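Local coordinates for protein tryptophan halogenase (Shewanella frigidimarina, PDB 2PYX) that probably acts as an FAD-dependent halogenase of the monooxygenase type, thought to halogenate tryptophan or a related substrate, at residues G61-R67 and N167-L172; A86-Q90 and I270-T274; Q205-I209 and Q344-I348; M3-I7 and P380-M386. One frame throughout, in Å; residues are numbered along the deposited sequence.

Contact 1. Residues G61-R67 and N167-L172; sequences GTWPSMR and NYGYHL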
loop_
_atom_site.group_PDB
_atom_site.type_symbol
_atom_site.label_atom_id
_atom_site.label_comp_id
_atom_site.label_asym_id
_atom_site.label_seq_id
_atom_site.Cartn_x
_atom_site.Cartn_y
_atom_site.Cartn_z
ATOM N N GLY A 61 2.846 -1.231 6.147
ATOM C CA GLY A 61 1.930 -0.112 6.084
ATOM C C GLY A 61 0.738 -0.341 5.159
ATOM O O GLY A 61 0.771 -1.141 4.205
ATOM N N THR A 62 -0.309 0.438 5.416
ATOM C CA THR A 62 -1.526 0.433 4.609
ATOM C C THR A 62 -1.879 1.821 4.135
ATOM O O THR A 62 -1.266 2.811 4.520
ATOM C CB THR A 62 -2.737 -0.129 5.372
ATOM O OG1 THR A 62 -3.392 0.897 6.116
ATOM C CG2 THR A 62 -2.355 -1.224 6.286
ATOM N N TRP A 63 -2.881 1.857 3.268
ATOM C CA TRP A 63 -3.512 3.098 2.820
ATOM C C TRP A 63 -4.802 3.255 3.650
ATOM O O TRP A 63 -5.214 2.340 4.364
ATOM C CB TRP A 63 -3.743 3.118 1.271
ATOM C CG TRP A 63 -2.486 3.529 0.523
ATOM C CD1 TRP A 63 -1.336 2.796 0.399
ATOM C CD2 TRP A 63 -2.230 4.781 -0.140
ATOM N NE1 TRP A 63 -0.397 3.506 -0.310
ATOM C CE2 TRP A 63 -0.918 4.721 -0.658
ATOM C CE3 TRP A 63 -2.981 5.935 -0.363
ATOM C CZ2 TRP A 63 -0.336 5.788 -1.331
ATOM C CZ3 TRP A 63 -2.419 6.964 -1.061
ATOM C CH2 TRP A 63 -1.124 6.894 -1.543
ATOM N N PRO A 64 -5.436 4.417 3.539
ATOM C CA PRO A 64 -6.687 4.611 4.256
ATOM C C PRO A 64 -7.814 3.684 3.859
ATOM O O PRO A 64 -8.751 3.525 4.637
ATOM C CB PRO A 64 -7.044 6.055 3.932
ATOM C CG PRO A 64 -5.733 6.735 3.628
ATOM C CD PRO A 64 -4.943 5.659 2.914
ATOM N N SER A 65 -7.715 3.081 2.680
ATOM C CA SER A 65 -8.660 2.061 2.244
ATOM C C SER A 65 -8.841 0.947 3.277
ATOM O O SER A 65 -9.933 0.359 3.383
ATOM C CB SER A 65 -8.178 1.471 0.926
ATOM O OG SER A 65 -6.819 1.069 1.028
HETATM N N MSE A 66 -7.807 0.690 4.084
HETATM C CA MSE A 66 -7.850 -0.415 5.021
HETATM C C MSE A 66 -8.919 -0.185 6.079
HETATM O O MSE A 66 -9.501 -1.140 6.587
HETATM C CB MSE A 66 -6.502 -0.625 5.675
HETATM C CG MSE A 66 -6.413 -1.902 6.493
HETATM SE SE MSE A 66 -6.838 -3.566 5.547
HETATM C CE MSE A 66 -5.210 -3.709 4.533
ATOM N N ARG A 67 -9.200 1.075 6.394
ATOM C CA ARG A 67 -10.322 1.349 7.314
ATOM C C ARG A 67 -11.632 0.780 6.770
ATOM O O ARG A 67 -12.417 0.143 7.514
ATOM C CB ARG A 67 -10.463 2.853 7.587
ATOM C CG ARG A 67 -9.287 3.520 8.279
ATOM C CD ARG A 67 -9.520 5.022 8.556
ATOM N NE ARG A 67 -9.633 5.757 7.309
ATOM C CZ ARG A 67 -10.770 6.051 6.688
ATOM N NH1 ARG A 67 -11.929 5.755 7.239
ATOM N NH2 ARG A 67 -10.736 6.672 5.520
ATOM N N ASN A 167 -7.309 11.926 7.522
ATOM C CA ASN A 167 -7.364 10.548 6.991
ATOM C C ASN A 167 -6.122 9.764 7.373
ATOM O O ASN A 167 -5.009 10.310 7.432
ATOM C CB ASN A 167 -7.529 10.540 5.463
ATOM C CG ASN A 167 -8.210 9.273 4.923
ATOM O OD1 ASN A 167 -8.566 8.381 5.684
ATOM N ND2 ASN A 167 -8.430 9.227 3.614
ATOM N N TYR A 168 -6.326 8.479 7.600
ATOM C CA TYR A 168 -5.277 7.615 8.085
ATOM C C TYR A 168 -5.451 6.195 7.609
ATOM O O TYR A 168 -6.554 5.757 7.308
ATOM C CB TYR A 168 -5.193 7.631 9.615
ATOM C CG TYR A 168 -6.333 6.983 10.362
ATOM C CD1 TYR A 168 -7.481 7.715 10.704
ATOM C CD2 TYR A 168 -6.276 5.661 10.774
ATOM C CE1 TYR A 168 -8.517 7.136 11.389
ATOM C CE2 TYR A 168 -7.306 5.076 11.463
ATOM C CZ TYR A 168 -8.444 5.804 11.761
ATOM O OH TYR A 168 -9.476 5.205 12.471
ATOM N N GLY A 169 -4.304 5.522 7.488
ATOM C CA GLY A 169 -4.226 4.061 7.450
ATOM C C GLY A 169 -3.448 3.585 8.672
ATOM O O GLY A 169 -3.425 4.243 9.715
ATOM N N TYR A 170 -2.773 2.453 8.525
ATOM C CA TYR A 170 -2.100 1.817 9.643
ATOM C C TYR A 170 -0.672 1.358 9.342
ATOM O O TYR A 170 -0.302 1.108 8.201
ATOM C CB TYR A 170 -2.886 0.595 10.128
ATOM C CG TYR A 170 -4.353 0.872 10.424
ATOM C CD1 TYR A 170 -4.749 1.378 11.658
ATOM C CD2 TYR A 170 -5.321 0.588 9.473
ATOM C CE1 TYR A 170 -6.090 1.605 11.936
ATOM C CE2 TYR A 170 -6.655 0.830 9.717
ATOM C CZ TYR A 170 -7.032 1.333 10.958
ATOM O OH TYR A 170 -8.370 1.545 11.213
ATOM N N HIS A 171 0.099 1.227 10.417
ATOM C CA HIS A 171 1.247 0.325 10.471
ATOM C C HIS A 171 0.794 -0.884 11.288
ATOM O O HIS A 171 0.141 -0.707 12.325
ATOM C CB HIS A 171 2.420 0.993 11.178
ATOM C CG HIS A 171 2.949 2.204 10.481
ATOM N ND1 HIS A 171 3.172 3.401 11.131
ATOM C CD2 HIS A 171 3.339 2.392 9.197
ATOM C CE1 HIS A 171 3.653 4.277 10.265
ATOM N NE2 HIS A 171 3.763 3.690 9.084
ATOM N N LEU A 172 1.145 -2.086 10.838
ATOM C CA LEU A 172 0.647 -3.304 11.483
ATOM C C LEU A 172 1.650 -4.445 11.387
ATOM O O LEU A 172 2.568 -4.397 10.577
ATOM C CB LEU A 172 -0.713 -3.718 10.876
ATOM C CG LEU A 172 -0.782 -3.981 9.354
ATOM C CD1 LEU A 172 -0.262 -5.369 8.914
ATOM C CD2 LEU A 172 -2.205 -3.817 8.807
#
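Pairing of strands 60-61 and 169-172 is anchored at Gly61 and His171, an antiparallel non-hydrogen-bonded pair with CA atoms 4.5 Å apart. Next to it Thr62 N donates to Tyr170 O (2.9 Å, 143° at the hydrogen). The backbone then turns off toward helix 65-73, and the Thr62 side chain takes over: at chi1 87° (p), OG1 accepts from Tyr170 N at 2.9 Å and donates to Trp63 O at 2.9 Å, while CG2 lies 3.6 Å from Leu172 CD2. Gly169 fits this corner because an ideal CB would come within 2.7 Å of both Thr62 OG1 and Trp63 O. Arg67, an m, t, m rotamer, folds back over Tyr168, whose p rotamer presents a ring face; Arg67 CD stands 3.6 Å from the ring centroid, 15° off the normal, a CH-pi contact. Weak hydrogen bonds run from Arg67 NE to Tyr168 O (3.1 Å) and from Arg67 NH2 to Asn167 OD1 (2.8 Å), while Arg67 NH1 binds Tyr162 O. Met66, a selenomethionine, brings CG 4.0 Å from Tyr170 CD2 at the ring edge. Thr62 O also accepts from Lys89, the predicted active-site lysine, and Trp63 NE1 bonds to Glu361 O. The chemistry therefore implies that one hydroxyl replaces a strand's backbone pairing just where the chain delivers a carbonyl to the probable catalytic lysine.

Contact 2. Residues A86-Q90 and I270-T274; sequences ASFKQ and IASCT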
loop_
_atom_site.group_PDB
_atom_site.type_symbol
_atom_site.label_atom_id
_atom_site.label_comp_id
_atom_site.label_asym_id
_atom_site.label_seq_id
_atom_site.Cartn_x
_atom_site.Cartn_y
_atom_site.Cartn_z
ATOM N N ALA A 86 -0.879 -2.557 16.045
ATOM C CA ALA A 86 -1.029 -1.493 15.055
ATOM C C ALA A 86 -0.835 -0.091 15.633
ATOM O O ALA A 86 -1.051 0.156 16.825
ATOM C CB ALA A 86 -2.388 -1.577 14.419
ATOM N N SER A 87 -0.377 0.810 14.767
ATOM C CA SER A 87 -0.376 2.242 15.040
ATOM C C SER A 87 -0.967 2.954 13.816
ATOM O O SER A 87 -1.196 2.342 12.754
ATOM C CB SER A 87 1.035 2.755 15.348
ATOM O OG SER A 87 1.010 4.097 15.811
ATOM N N PHE A 88 -1.233 4.259 13.948
ATOM C CA PHE A 88 -1.838 5.049 12.881
ATOM C C PHE A 88 -0.785 5.576 11.957
ATOM O O PHE A 88 0.202 6.135 12.409
ATOM C CB PHE A 88 -2.631 6.222 13.473
ATOM C CG PHE A 88 -3.637 5.785 14.486
ATOM C CD1 PHE A 88 -4.809 5.162 14.095
ATOM C CD2 PHE A 88 -3.383 5.943 15.827
ATOM C CE1 PHE A 88 -5.713 4.733 15.057
ATOM C CE2 PHE A 88 -4.278 5.499 16.781
ATOM C CZ PHE A 88 -5.431 4.900 16.392
ATOM N N LYS A 89 -1.041 5.453 10.654
ATOM C CA LYS A 89 -0.139 5.968 9.617
ATOM C C LYS A 89 -0.864 7.076 8.850
ATOM O O LYS A 89 -1.939 6.845 8.318
ATOM C CB LYS A 89 0.226 4.839 8.657
ATOM C CG LYS A 89 1.004 5.272 7.433
ATOM C CD LYS A 89 1.204 4.131 6.459
ATOM C CE LYS A 89 1.793 4.632 5.170
ATOM N NZ LYS A 89 1.727 3.544 4.149
ATOM N N GLN A 90 -0.269 8.256 8.766
ATOM C CA GLN A 90 -0.854 9.419 8.098
ATOM C C GLN A 90 -0.206 9.817 6.782
ATOM O O GLN A 90 -0.546 10.851 6.197
ATOM C CB GLN A 90 -0.881 10.610 9.068
ATOM C CG GLN A 90 -1.866 10.375 10.185
ATOM C CD GLN A 90 -1.968 11.572 11.085
ATOM O OE1 GLN A 90 -2.524 12.609 10.706
ATOM N NE2 GLN A 90 -1.398 11.447 12.277
ATOM N N ILE A 270 6.067 7.441 19.088
ATOM C CA ILE A 270 5.781 6.690 17.855
ATOM C C ILE A 270 5.555 7.703 16.745
ATOM O O ILE A 270 4.777 8.630 16.911
ATOM C CB ILE A 270 4.530 5.834 18.021
ATOM C CG1 ILE A 270 4.676 4.843 19.197
ATOM C CG2 ILE A 270 4.226 5.059 16.750
ATOM C CD1 ILE A 270 3.371 4.208 19.609
ATOM N N ALA A 271 6.235 7.528 15.613
ATOM C CA ALA A 271 6.114 8.437 14.471
ATOM C C ALA A 271 4.724 8.302 13.839
ATOM O O ALA A 271 4.125 7.232 13.873
ATOM C CB ALA A 271 7.181 8.119 13.455
ATOM N N SER A 272 4.203 9.408 13.298
ATOM C CA SER A 272 2.872 9.428 12.709
ATOM C C SER A 272 2.839 8.885 11.284
ATOM O O SER A 272 1.763 8.554 10.798
ATOM C CB SER A 272 2.316 10.834 12.690
ATOM O OG SER A 272 2.217 11.376 14.014
ATOM N N CYS A 273 4.002 8.828 10.645
ATOM C CA CYS A 273 4.112 8.410 9.231
ATOM C C CYS A 273 5.191 7.352 9.068
ATOM O O CYS A 273 6.077 7.222 9.894
ATOM C CB CYS A 273 4.493 9.604 8.378
ATOM S SG CYS A 273 3.296 10.924 8.407
ATOM N N THR A 274 5.126 6.617 7.964
ATOM C CA THR A 274 6.290 5.842 7.523
ATOM C C THR A 274 7.406 6.817 7.136
ATOM O O THR A 274 7.145 7.826 6.476
ATOM C CB THR A 274 5.935 4.983 6.316
ATOM O OG1 THR A 274 4.892 4.070 6.666
ATOM C CG2 THR A 274 7.148 4.230 5.821
HETATM O O HOH W 1 2.486 5.130 13.534
HETATM O O HOH W 2 4.051 2.186 4.852
#
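The Ser87 side chain overlaps the branch of Ile270, with Ser87 OG 3.5 Å from Ile270 CG2, at the start of a contact that leads into a parallel strand pairing: strand 87-95 lies beside strand 274-279 in the large mixed sheet, and 270-274 is the loop entering the second strand. One direct hydrogen bond joins the segments, from Gln90 N to Ser272 O (2.9 Å, 150° at the hydrogen). The same carbonyl receives a CA-H...O contact from Lys89, CA to Ser272 O being 3.4 Å. Further back the backbones separate, CA atoms of Ser87 and Ile270 standing 8.1 Å apart, and water W1 occupies the gap, 2.9 Å from Ser87 OG and 2.7 Å from both Phe88 O and Ala271 O. Cys273 SG packs 4.2 Å from Gln90 CB, and helix 144-149 covers this side through Thr148. Lys89, predicted to be the active-site residue and to bind 7-chloro-L-tryptophan, is fully extended, all four chi angles being t. Its NZ bonds to Thr62 O, and Thr274 OG1 to His171 NE2, so both polar ends are tied to the neighbouring contact as well. Between them sits water W2, 2.8 Å from Lys89 NZ and 2.7 Å from Thr274 OG1.

Contact 3. Residues Q205-I209 and Q344-I348; sequences QHGDI and QNNCI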
loop_
_atom_site.group_PDB
_atom_site.type_symbol
_atom_site.label_atom_id
_atom_site.label_comp_id
_atom_site.label_asym_id
_atom_site.label_seq_id
_atom_site.Cartn_x
_atom_site.Cartn_y
_atom_site.Cartn_z
ATOM N N GLN A 205 -11.728 -29.706 -19.889
ATOM C CA GLN A 205 -11.413 -29.774 -21.324
ATOM C C GLN A 205 -11.126 -28.424 -21.989
ATOM O O GLN A 205 -10.470 -28.377 -23.035
ATOM C CB GLN A 205 -12.536 -30.499 -22.096
ATOM C CG GLN A 205 -13.924 -29.834 -21.999
ATOM N N HIS A 206 -11.587 -27.333 -21.384
ATOM C CA HIS A 206 -11.407 -26.018 -21.953
ATOM C C HIS A 206 -10.187 -25.283 -21.401
ATOM O O HIS A 206 -9.907 -24.170 -21.816
ATOM C CB HIS A 206 -12.685 -25.196 -21.777
ATOM C CG HIS A 206 -13.905 -25.881 -22.309
ATOM N ND1 HIS A 206 -15.085 -25.962 -21.603
ATOM C CD2 HIS A 206 -14.110 -26.557 -23.466
ATOM C CE1 HIS A 206 -15.972 -26.643 -22.310
ATOM N NE2 HIS A 206 -15.405 -27.017 -23.442
ATOM N N GLY A 207 -9.461 -25.896 -20.478
ATOM C CA GLY A 207 -8.242 -25.290 -19.939
ATOM C C GLY A 207 -8.436 -24.500 -18.660
ATOM O O GLY A 207 -7.483 -23.929 -18.141
ATOM N N ASP A 208 -9.677 -24.463 -18.159
ATOM C CA ASP A 208 -9.951 -23.942 -16.809
ATOM C C ASP A 208 -9.476 -24.926 -15.762
ATOM O O ASP A 208 -9.444 -26.138 -15.993
ATOM C CB ASP A 208 -11.447 -23.715 -16.560
ATOM C CG ASP A 208 -12.032 -22.577 -17.327
ATOM O OD1 ASP A 208 -11.283 -21.755 -17.937
ATOM O OD2 ASP A 208 -13.290 -22.510 -17.329
ATOM N N ILE A 209 -9.158 -24.420 -14.573
ATOM C CA ILE A 209 -8.932 -25.289 -13.417
ATOM C C ILE A 209 -10.297 -25.809 -12.937
ATOM O O ILE A 209 -11.287 -25.069 -12.870
ATOM C CB ILE A 209 -8.231 -24.556 -12.271
ATOM C CG1 ILE A 209 -6.900 -23.971 -12.753
ATOM C CG2 ILE A 209 -8.023 -25.486 -11.097
ATOM C CD1 ILE A 209 -6.262 -23.050 -11.767
ATOM N N GLN A 344 -6.758 -15.022 -15.498
ATOM C CA GLN A 344 -6.627 -15.854 -16.697
ATOM C C GLN A 344 -7.542 -17.059 -16.491
ATOM O O GLN A 344 -7.475 -17.714 -15.452
ATOM C CB GLN A 344 -5.167 -16.321 -16.848
ATOM C CG GLN A 344 -4.908 -17.232 -18.043
ATOM C CD GLN A 344 -5.149 -16.512 -19.350
ATOM O OE1 GLN A 344 -4.528 -15.473 -19.648
ATOM N NE2 GLN A 344 -6.065 -17.049 -20.155
ATOM N N ASN A 345 -8.352 -17.362 -17.498
ATOM C CA ASN A 345 -9.354 -18.401 -17.387
ATOM C C ASN A 345 -10.162 -18.105 -16.107
ATOM O O ASN A 345 -10.731 -17.006 -15.962
ATOM C CB ASN A 345 -8.677 -19.779 -17.422
ATOM C CG ASN A 345 -8.148 -20.138 -18.789
ATOM O OD1 ASN A 345 -7.118 -19.627 -19.225
ATOM N ND2 ASN A 345 -8.879 -20.993 -19.493
ATOM N N ASN A 346 -10.227 -19.067 -15.197
ATOM C CA ASN A 346 -11.012 -18.943 -13.949
ATOM C C ASN A 346 -10.137 -18.806 -12.729
ATOM O O ASN A 346 -10.487 -19.252 -11.632
ATOM C CB ASN A 346 -11.982 -20.121 -13.773
ATOM C CG ASN A 346 -11.294 -21.436 -13.649
ATOM O OD1 ASN A 346 -10.159 -21.653 -14.122
ATOM N ND2 ASN A 346 -11.983 -22.385 -12.972
ATOM N N CYS A 347 -8.987 -18.150 -12.922
ATOM C CA CYS A 347 -7.993 -17.960 -11.883
ATOM C C CYS A 347 -7.629 -16.483 -11.790
ATOM O O CYS A 347 -7.254 -15.861 -12.790
ATOM C CB CYS A 347 -6.727 -18.779 -12.154
ATOM S SG CYS A 347 -5.408 -18.541 -10.916
ATOM N N ILE A 348 -7.733 -15.941 -10.582
ATOM C CA ILE A 348 -7.283 -14.571 -10.335
ATOM C C ILE A 348 -6.214 -14.570 -9.238
ATOM O O ILE A 348 -6.343 -15.211 -8.203
ATOM C CB ILE A 348 -8.491 -13.638 -10.063
ATOM C CG1 ILE A 348 -8.069 -12.161 -10.030
ATOM C CG2 ILE A 348 -9.264 -14.057 -8.821
ATOM C CD1 ILE A 348 -9.238 -11.195 -9.848
HETATM O O HOH W 3 -8.122 -21.973 -22.133
#
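From Gln205 the loop between strands 198-203 and 209-214 runs to His206, whose ring leads away but whose carbonyl faces the other segment: water W3 links His206 O (2.8 Å) to Asn345 ND2 (2.9 Å). Gly207 turns the chain at phi 94°, psi 1°, where a CB would jam against the preceding carbonyl O. Asp208 follows with OD1 accepting from Asn345 ND2 at 3.0 Å and 164°; its OD2 forms a salt bridge with Arg383. Ile209 begins its strand by engaging one carboxamide twice: Ile209 N donates to Asn346 OD1 (3.0 Å) and Asn346 ND2 to Ile209 O (2.8 Å), so the amide side chain imitates a strand neighbour. Ile209 CD1 also packs 4.3 Å from Cys347 CB. Both asparagines are presented by a tight turn, as Gln344 N to Cys347 O is 2.9 Å and Cys347 N to Gln344 O is 3.0 Å. That is the two-residue beta hairpin with a type II' turn, here at the edge of the Rossmann-like sheet of a probable flavoprotein.

Contact 4. Residues M3-I7 and P380-M386; sequences MQKPI and PPNRMVM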
loop_
_atom_site.group_PDB
_atom_site.type_symbol
_atom_site.label_atom_id
_atom_site.label_comp_id
_atom_site.label_asym_id
_atom_site.label_seq_id
_atom_site.Cartn_x
_atom_site.Cartn_y
_atom_site.Cartn_z
HETATM N N MSE A 3 -21.853 -23.996 -18.448
HETATM C CA MSE A 3 -21.343 -22.632 -18.616
HETATM C C MSE A 3 -22.297 -21.604 -18.028
HETATM O O MSE A 3 -21.922 -20.445 -17.886
HETATM C CB MSE A 3 -21.125 -22.309 -20.082
HETATM C CG MSE A 3 -20.127 -23.169 -20.814
HETATM SE SE MSE A 3 -18.291 -22.627 -20.363
HETATM C CE MSE A 3 -18.034 -23.914 -19.101
ATOM N N GLN A 4 -23.540 -22.009 -17.744
ATOM C CA GLN A 4 -24.546 -21.132 -17.146
ATOM C C GLN A 4 -24.707 -21.351 -15.633
ATOM O O GLN A 4 -25.515 -20.667 -14.985
ATOM C CB GLN A 4 -25.901 -21.293 -17.849
ATOM C CG GLN A 4 -25.932 -20.774 -19.295
ATOM C CD GLN A 4 -25.342 -21.748 -20.320
ATOM O OE1 GLN A 4 -25.404 -22.971 -20.157
ATOM N NE2 GLN A 4 -24.770 -21.198 -21.391
ATOM N N LYS A 5 -23.965 -22.299 -15.076
ATOM C CA LYS A 5 -24.032 -22.591 -13.648
ATOM C C LYS A 5 -23.527 -21.363 -12.880
ATOM O O LYS A 5 -22.461 -20.845 -13.185
ATOM C CB LYS A 5 -23.171 -23.813 -13.312
ATOM C CG LYS A 5 -23.305 -24.245 -11.862
ATOM C CD LYS A 5 -22.547 -25.525 -11.594
ATOM C CE LYS A 5 -22.747 -26.039 -10.142
ATOM N NZ LYS A 5 -21.809 -25.465 -9.100
ATOM N N PRO A 6 -24.288 -20.871 -11.899
ATOM C CA PRO A 6 -23.797 -19.732 -11.113
ATOM C C PRO A 6 -22.433 -19.986 -10.488
ATOM O O PRO A 6 -22.144 -21.104 -10.083
ATOM C CB PRO A 6 -24.870 -19.557 -10.036
ATOM C CG PRO A 6 -26.094 -20.097 -10.688
ATOM C CD PRO A 6 -25.646 -21.264 -11.486
ATOM N N ILE A 7 -21.569 -18.974 -10.442
ATOM C CA ILE A 7 -20.290 -19.129 -9.780
ATOM C C ILE A 7 -20.447 -18.991 -8.271
ATOM O O ILE A 7 -20.616 -17.885 -7.734
ATOM C CB ILE A 7 -19.245 -18.115 -10.279
ATOM C CG1 ILE A 7 -19.127 -18.141 -11.805
ATOM C CG2 ILE A 7 -17.894 -18.353 -9.620
ATOM C CD1 ILE A 7 -18.773 -19.484 -12.392
ATOM N N PRO A 380 -18.556 -12.906 -11.197
ATOM C CA PRO A 380 -19.208 -13.274 -12.455
ATOM C C PRO A 380 -20.444 -14.133 -12.254
ATOM O O PRO A 380 -20.416 -15.054 -11.422
ATOM C CB PRO A 380 -18.140 -14.073 -13.192
ATOM C CG PRO A 380 -16.874 -13.742 -12.536
ATOM C CD PRO A 380 -17.204 -13.466 -11.112
ATOM N N PRO A 381 -21.529 -13.841 -12.998
ATOM C CA PRO A 381 -22.698 -14.705 -12.885
ATOM C C PRO A 381 -22.437 -16.149 -13.208
ATOM O O PRO A 381 -22.977 -17.045 -12.557
ATOM C CB PRO A 381 -23.674 -14.083 -13.887
ATOM C CG PRO A 381 -23.316 -12.610 -13.892
ATOM C CD PRO A 381 -21.799 -12.623 -13.796
ATOM N N ASN A 382 -21.624 -16.390 -14.220
ATOM C CA ASN A 382 -21.355 -17.746 -14.712
ATOM C C ASN A 382 -20.091 -17.741 -15.585
ATOM O O ASN A 382 -19.454 -16.689 -15.791
ATOM C CB ASN A 382 -22.570 -18.282 -15.489
ATOM C CG ASN A 382 -22.945 -17.400 -16.690
ATOM O OD1 ASN A 382 -22.067 -16.958 -17.434
ATOM N ND2 ASN A 382 -24.244 -17.121 -16.856
ATOM N N ARG A 383 -19.705 -18.906 -16.077
ATOM C CA ARG A 383 -18.499 -19.003 -16.856
ATOM C C ARG A 383 -18.648 -18.418 -18.252
ATOM O O ARG A 383 -17.673 -17.866 -18.789
ATOM C CB ARG A 383 -17.974 -20.448 -16.949
ATOM C CG ARG A 383 -16.670 -20.623 -17.691
ATOM C CD ARG A 383 -15.572 -19.935 -16.953
ATOM N NE ARG A 383 -14.281 -20.022 -17.602
ATOM C CZ ARG A 383 -13.823 -19.166 -18.497
ATOM N NH1 ARG A 383 -14.543 -18.147 -18.926
ATOM N NH2 ARG A 383 -12.585 -19.344 -18.936
HETATM N N MSE A 384 -19.830 -18.527 -18.841
HETATM C CA MSE A 384 -20.091 -18.002 -20.165
HETATM C C MSE A 384 -19.712 -16.530 -20.313
HETATM O O MSE A 384 -19.190 -16.143 -21.362
HETATM C CB MSE A 384 -21.577 -18.197 -20.541
HETATM C CG MSE A 384 -21.990 -17.517 -21.832
HETATM SE SE MSE A 384 -23.882 -17.661 -22.145
HETATM C CE MSE A 384 -23.817 -19.441 -22.874
ATOM N N VAL A 385 -20.018 -15.732 -19.291
ATOM C CA VAL A 385 -19.782 -14.270 -19.353
ATOM C C VAL A 385 -18.543 -13.796 -18.599
ATOM O O VAL A 385 -18.234 -12.591 -18.622
ATOM C CB VAL A 385 -21.025 -13.449 -18.930
ATOM C CG1 VAL A 385 -22.261 -13.900 -19.742
ATOM C CG2 VAL A 385 -21.268 -13.550 -17.432
HETATM N N MSE A 386 -17.829 -14.733 -17.972
HETATM C CA MSE A 386 -16.694 -14.397 -17.109
HETATM C C MSE A 386 -15.641 -13.604 -17.841
HETATM O O MSE A 386 -15.057 -12.679 -17.260
HETATM C CB MSE A 386 -16.055 -15.650 -16.530
HETATM C CG MSE A 386 -14.852 -15.376 -15.665
HETATM SE SE MSE A 386 -14.175 -16.998 -14.840
HETATM C CE MSE A 386 -15.673 -17.557 -13.703
HETATM O O HOH W 4 -20.627 -21.384 -15.035
HETATM O O HOH W 5 -21.991 -16.117 -9.420
#
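Ile7 is the principal bump: its CA-to-CB bond points at the other segment, and CG1 and CD1 enter a hollow lined by Pro380, Asn382, Arg383 and Met386. The fit is measured by Ile7 CG1 to Pro380 O at 3.4 Å, Ile7 CG1 to Asn382 CA at 3.7 Å, and Ile7 CD1 to Met386 CE at 3.9 Å. At the other end of 3-7, Met3 lies against the first turn of helix 383-413, with SE 3.7 Å from Arg383 CG and CB 4.2 Å from Met384 CB; all three methionines here are selenomethionines. Between these ends the tail curves round Asn382 CB, 3.3 Å from Met3 O and 3.4 Å from Lys5 O, and water W4 bridges Lys5 O (2.7 Å) and Arg383 N (2.8 Å). Pro6 CA approaches Pro381 O at 3.2 Å as a CA-H...O contact, and the same carbonyl accepts from Ile7 N at 3.2 Å. Arg383 starts toward the tail but its guanidinium leads away from it, to salt bridges with Asp208 and Asp387. Asn382 is the N-cap, its OD1 accepting from Val385 N at 3.0 Å, while Met384 N donates to Met3 O at 3.0 Å and 159°. Water, tail carbonyl and N-cap side chain thus serve three successive amides of the first turn, which implies that the N-terminal tail completes the capping of this helix.

How the contacts relate
The chain opens contact 4 at 3-7, just before strand 9-13, and closes it only at 380-386, so the other three nest inside its loop. Contact 1 opens at 61-67, contact 2 at 86-90; contact 1 closes at 167-172, before contact 3 opens at 205-209. Contact 2 then closes at 270-274 and contact 3 at 344-348, so contact 2 crosses both 1 and 3, which are in series. Contacts 1 and 2 share the large sheet near the predicted active site, touching through His171 NE2 and Thr274 OG1 (2.7 Å). Contacts 3 and 4, joined by the Asp208 OD2 to Arg383 NE salt bridge (2.7 Å), tie the N-terminal tail, edge hairpin and helix 383-413 together.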